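Local structure of trypsin-resistant surface T6 protein (Streptococcus pyogenes serotype M6, 4P0D) at residues Pro181-Glu186 with Phe247-Leu252; Asn292-Asp295 with Lys300-Lys303. The protein probably forms the backbone subunit of the surface pilus, its copies joined into the shaft and anchored to the cell wall by sortase. The protein carries 1 engineered substitution. All blocks are in the same frame, centred on the assembly; numbering follows the deposited sequence. Where two conformers were deposited one is given.

Contact 1 of 2, residues Pro181-Glu186 with Phe247-Leu252; sequences PSYTKE and FIYDSL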
loop_
_atom_site.group_PDB
_atom_site.type_symbol
_atom_site.label_atom_id
_atom_site.label_comp_id
_atom_site.label_asym_id
_atom_site.label_seq_id
_atom_site.Cartn_x
_atom_site.Cartn_y
_atom_site.Cartn_z
ATOM N N PRO A 181 2.525 5.367 -15.079
ATOM C CA PRO A 181 3.098 4.852 -16.315
ATOM C C PRO A 181 2.888 5.889 -17.418
ATOM O O PRO A 181 2.053 6.788 -17.265
ATOM C CB PRO A 181 2.244 3.622 -16.603
ATOM C CG PRO A 181 0.931 3.918 -15.983
ATOM C CD PRO A 181 1.246 4.712 -14.752
ATOM N N SER A 182 3.657 5.778 -18.487
ATOM C CA SER A 182 3.469 6.591 -19.665
ATOM C C SER A 182 2.911 5.674 -20.746
ATOM O O SER A 182 3.587 4.752 -21.176
ATOM C CB SER A 182 4.808 7.197 -20.079
ATOM O OG SER A 182 4.655 8.090 -21.157
ATOM N N TYR A 183 1.661 5.905 -21.154
ATOM C CA TYR A 183 1.022 5.105 -22.222
ATOM C C TYR A 183 0.877 5.960 -23.469
ATOM O O TYR A 183 0.565 7.144 -23.363
ATOM C CB TYR A 183 -0.386 4.667 -21.826
ATOM C CG TYR A 183 -0.510 3.822 -20.595
ATOM C CD1 TYR A 183 0.277 2.684 -20.420
ATOM C CD2 TYR A 183 -1.467 4.117 -19.624
ATOM C CE1 TYR A 183 0.136 1.879 -19.312
ATOM C CE2 TYR A 183 -1.609 3.321 -18.494
ATOM C CZ TYR A 183 -0.800 2.199 -18.353
ATOM O OH TYR A 183 -0.924 1.406 -17.267
ATOM N N THR A 184 1.108 5.379 -24.638
ATOM C CA THR A 184 0.780 6.048 -25.893
ATOM C C THR A 184 -0.741 6.153 -26.011
ATOM O O THR A 184 -1.485 5.356 -25.437
ATOM C CB THR A 184 1.342 5.322 -27.139
ATOM O OG1 THR A 184 0.726 4.038 -27.303
ATOM C CG2 THR A 184 2.846 5.172 -27.035
ATOM N N LYS A 185 -1.181 7.146 -26.767
ATOM C CA LYS A 185 -2.601 7.535 -26.834
ATOM C C LYS A 185 -3.561 6.398 -27.208
ATOM O O LYS A 185 -4.635 6.274 -26.622
ATOM C CB LYS A 185 -2.754 8.710 -27.817
ATOM C CG LYS A 185 -4.012 9.545 -27.620
ATOM C CD LYS A 185 -5.073 9.247 -28.664
ATOM N N GLU A 186 -3.162 5.544 -28.155
ATOM C CA GLU A 186 -4.035 4.452 -28.637
ATOM C C GLU A 186 -3.940 3.152 -27.853
ATOM O O GLU A 186 -4.582 2.167 -28.220
ATOM C CB GLU A 186 -3.762 4.154 -30.116
ATOM C CG GLU A 186 -3.723 5.384 -31.001
ATOM C CD GLU A 186 -5.063 6.064 -31.130
ATOM O OE1 GLU A 186 -6.089 5.355 -31.110
ATOM O OE2 GLU A 186 -5.075 7.311 -31.258
ATOM N N PHE A 247 -8.522 5.121 -11.649
ATOM C CA PHE A 247 -8.495 6.419 -12.334
ATOM C C PHE A 247 -8.651 6.262 -13.841
ATOM O O PHE A 247 -8.436 5.185 -14.395
ATOM C CB PHE A 247 -7.195 7.166 -12.052
ATOM C CG PHE A 247 -7.036 7.618 -10.621
ATOM C CD1 PHE A 247 -7.659 8.770 -10.172
ATOM C CD2 PHE A 247 -6.229 6.907 -9.743
ATOM C CE1 PHE A 247 -7.501 9.201 -8.871
ATOM C CE2 PHE A 247 -6.062 7.334 -8.436
ATOM C CZ PHE A 247 -6.707 8.469 -7.996
ATOM N N ILE A 248 -9.035 7.360 -14.483
ATOM C CA ILE A 248 -9.199 7.430 -15.921
ATOM C C ILE A 248 -7.964 8.103 -16.506
ATOM O O ILE A 248 -7.839 9.342 -16.480
ATOM C CB ILE A 248 -10.483 8.218 -16.277
ATOM C CG1 ILE A 248 -11.673 7.598 -15.532
ATOM C CG2 ILE A 248 -10.683 8.264 -17.794
ATOM C CD1 ILE A 248 -12.983 8.346 -15.723
ATOM N N TYR A 249 -7.053 7.280 -17.037
ATOM C CA TYR A 249 -5.701 7.744 -17.440
ATOM C C TYR A 249 -5.691 9.057 -18.200
ATOM O O TYR A 249 -4.958 9.995 -17.847
ATOM C CB TYR A 249 -4.976 6.684 -18.277
ATOM C CG TYR A 249 -3.576 7.089 -18.687
ATOM C CD1 TYR A 249 -2.500 6.912 -17.820
ATOM C CD2 TYR A 249 -3.318 7.625 -19.950
ATOM C CE1 TYR A 249 -1.231 7.273 -18.177
ATOM C CE2 TYR A 249 -2.038 7.994 -20.329
ATOM C CZ TYR A 249 -0.997 7.807 -19.440
ATOM O OH TYR A 249 0.289 8.130 -19.787
ATOM N N ASP A 250 -6.501 9.116 -19.251
ATOM C CA ASP A 250 -6.530 10.284 -20.124
ATOM C C ASP A 250 -6.926 11.559 -19.358
ATOM O O ASP A 250 -6.348 12.625 -19.613
ATOM C CB ASP A 250 -7.428 10.037 -21.345
ATOM C CG ASP A 250 -6.839 9.005 -22.309
ATOM O OD1 ASP A 250 -5.611 8.814 -22.316
ATOM O OD2 ASP A 250 -7.602 8.381 -23.072
ATOM N N SER A 251 -7.856 11.440 -18.402
ATOM C CA SER A 251 -8.330 12.596 -17.622
ATOM C C SER A 251 -7.285 13.192 -16.668
ATOM O O SER A 251 -7.467 14.297 -16.156
ATOM C CB SER A 251 -9.570 12.216 -16.801
ATOM O OG SER A 251 -9.204 11.510 -15.620
ATOM N N LEU A 252 -6.210 12.452 -16.405
ATOM C CA LEU A 252 -5.177 12.906 -15.465
ATOM C C LEU A 252 -4.205 13.924 -16.052
ATOM O O LEU A 252 -3.512 14.625 -15.301
ATOM C CB LEU A 252 -4.412 11.723 -14.878
ATOM C CG LEU A 252 -5.229 10.678 -14.111
ATOM C CD1 LEU A 252 -4.313 9.623 -13.501
ATOM C CD2 LEU A 252 -6.100 11.316 -13.035
#
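An edge-to-face tyrosine pair, Y183 against Y249, joins two connections of the Cna-B-like, Ig-like middle domain: residues 181-186, which follow strand 171-179, and residues 247-252, which lead into the loop before strand 258-265. The Y183 ring turns its edge to the face of Y249, centroids 4.8 Å apart and planes at 55°, so the T is a tilted one. CD2 of Y183 does the touching: it sits over the centre of the Y249 ring and comes within 3.5 Å of Y249 CE1. The other end of Y183 is fixed separately, its OH bonded to the backbone of S285 and T191, while Y284 of strand 276-285 packs against its side. Y249 reaches across because its CG stands anti to the backbone N (chi1 -179°), which carries the phenol to the backbone of the first loop. D250, next in sequence, forms a salt bridge with K190, and that lysine also bonds to the carbonyl of K185. At the phenol end, Y249 OH makes a long, weak bond to P181 O at 3.4 Å, and takes the backbone N-H of Y183 in a nearly straight bond of 2.9 Å, 174° at the hydrogen.

Contact 2 of 2, residues Asn292-Asp295 with Lys300-Lys303; sequences NTYD and KPDK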
loop_
_atom_site.group_PDB
_atom_site.type_symbol
_atom_site.label_atom_id
_atom_site.label_comp_id
_atom_site.label_asym_id
_atom_site.label_seq_id
_atom_site.Cartn_x
_atom_site.Cartn_y
_atom_site.Cartn_z
ATOM N N ASN A 292 -7.360 -4.970 -22.110
ATOM C CA ASN A 292 -8.277 -3.872 -21.883
ATOM C C ASN A 292 -7.950 -3.216 -20.552
ATOM O O ASN A 292 -7.500 -3.878 -19.629
ATOM C CB ASN A 292 -9.713 -4.394 -21.760
ATOM C CG ASN A 292 -10.121 -5.249 -22.929
ATOM O OD1 ASN A 292 -10.446 -4.725 -23.998
ATOM N ND2 ASN A 292 -10.094 -6.579 -22.742
ATOM N N THR A 293 -8.224 -1.931 -20.451
ATOM C CA THR A 293 -8.170 -1.214 -19.189
ATOM C C THR A 293 -9.024 -1.892 -18.122
ATOM O O THR A 293 -10.198 -2.190 -18.348
ATOM C CB THR A 293 -8.657 0.225 -19.416
ATOM O OG1 THR A 293 -7.815 0.848 -20.392
ATOM C CG2 THR A 293 -8.652 1.058 -18.114
ATOM N N TYR A 294 -8.429 -2.169 -16.970
ATOM C CA TYR A 294 -9.162 -2.754 -15.857
ATOM C C TYR A 294 -9.701 -1.674 -14.929
ATOM O O TYR A 294 -8.945 -0.811 -14.438
ATOM C CB TYR A 294 -8.254 -3.655 -15.055
ATOM C CG TYR A 294 -8.948 -4.481 -14.030
ATOM C CD1 TYR A 294 -9.141 -4.011 -12.744
ATOM C CD2 TYR A 294 -9.406 -5.760 -14.339
ATOM C CE1 TYR A 294 -9.781 -4.782 -11.790
ATOM C CE2 TYR A 294 -10.046 -6.538 -13.392
ATOM C CZ TYR A 294 -10.215 -6.048 -12.113
ATOM O OH TYR A 294 -10.841 -6.799 -11.158
ATOM N N ASP A 295 -11.003 -1.732 -14.666
ATOM C CA ASP A 295 -11.618 -0.762 -13.761
ATOM C C ASP A 295 -12.718 -1.352 -12.896
ATOM O O ASP A 295 -13.545 -0.605 -12.375
ATOM C CB ASP A 295 -12.176 0.396 -14.586
ATOM C CG ASP A 295 -13.263 -0.049 -15.555
ATOM O OD1 ASP A 295 -13.782 -1.190 -15.400
ATOM O OD2 ASP A 295 -13.593 0.753 -16.458
ATOM N N LYS A 300 -9.669 -5.996 -7.045
ATOM C CA LYS A 300 -8.460 -5.575 -7.721
ATOM C C LYS A 300 -8.037 -6.630 -8.746
ATOM O O LYS A 300 -8.368 -7.799 -8.615
ATOM C CB LYS A 300 -7.365 -5.257 -6.716
ATOM C CG LYS A 300 -6.867 -6.441 -5.938
ATOM C CD LYS A 300 -6.248 -5.965 -4.639
ATOM C CE LYS A 300 -5.779 -7.141 -3.801
ATOM N NZ LYS A 300 -5.035 -6.660 -2.604
ATOM N N PRO A 301 -7.343 -6.206 -9.799
ATOM C CA PRO A 301 -7.009 -7.139 -10.865
ATOM C C PRO A 301 -5.932 -8.153 -10.466
ATOM O O PRO A 301 -5.149 -7.898 -9.541
ATOM C CB PRO A 301 -6.470 -6.218 -11.960
ATOM C CG PRO A 301 -5.880 -5.080 -11.220
ATOM C CD PRO A 301 -6.767 -4.870 -10.033
ATOM N N ASP A 302 -5.892 -9.279 -11.175
ATOM C CA ASP A 302 -4.789 -10.238 -11.053
ATOM C C ASP A 302 -3.591 -9.755 -11.871
ATOM O O ASP A 302 -3.762 -9.015 -12.848
ATOM C CB ASP A 302 -5.235 -11.614 -11.532
ATOM C CG ASP A 302 -6.405 -12.139 -10.748
ATOM O OD1 ASP A 302 -6.368 -12.070 -9.500
ATOM O OD2 ASP A 302 -7.377 -12.595 -11.379
ATOM N N LYS A 303 -2.388 -10.176 -11.475
ATOM C CA LYS A 303 -1.142 -9.673 -12.078
ATOM C C LYS A 303 -0.537 -10.600 -13.136
ATOM O O LYS A 303 -0.864 -11.780 -13.183
ATOM C CB LYS A 303 -0.124 -9.380 -10.979
ATOM C CG LYS A 303 -0.513 -8.165 -10.147
ATOM C CD LYS A 303 0.488 -7.885 -9.040
ATOM C CE LYS A 303 0.316 -8.835 -7.870
ATOM N NZ LYS A 303 1.259 -8.517 -6.759
#
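Y294 lays its ring against P301 in a CH-pi contact that brings together two parts of the long loop between strands 276-285 and 307-316. From N292 the chain runs extended to T293, whose OG1 accepts the backbone N-H of K190 and so ties the loop down beside the segment leading into strand 192-197. Y294 comes next and carries the contact. Its backbone N is bonded to T191 OG1, and with CG anti to that N (chi1 -170°) the side chain swings out across the loop toward 300-303. P301 CB sits over the middle of the aromatic ring, 3.4 Å from the Y294 centroid and just 7° off the ring normal. The pyrrolidine lies nearly flat over the phenol, displaced toward its CD1/CE1 side, which brings P301 CD to 3.5 Å from Y294 CE1, while CG stays near CD1. Farther out, the hydroxyl passes the backbone of K300 but bonds to the carbonyl of K299, just before the second segment. D295 follows, its CB directed away from the second segment and its side chain against S246. On the proline side, I307, Y193 and F283 also pack on P301, and K300 sends its amine off to a salt bridge with E281. No hydrogen bond joins the two segments themselves, although they lie in a region marked by its hydrophilic sequence. Between them the contact is dispersion and CH-pi attraction, with polar bonds at the backbone N and the hydroxyl of Y294 fixing where the phenol face is presented.

How the contacts relate
Both contacts belong to the middle domain, on the same side of the chain's centre, and they come in series: contact 1 is complete before contact 2 begins. Their centres lie 15 Å apart and their nearest atoms about 6 Å, so they do not touch. The link runs through K190 and T191, just ahead of strand 192-197, which bond to residues of both contacts, and through strand 276-285, which packs against each. Contact 1 lies on the side facing the N-terminal domain, where T184 and E186 meet helix 56-68; contact 2 packs together two parts of the loop leading to strand 307-316. Together they pack connecting loops against one another within one module of the three-domain pilin.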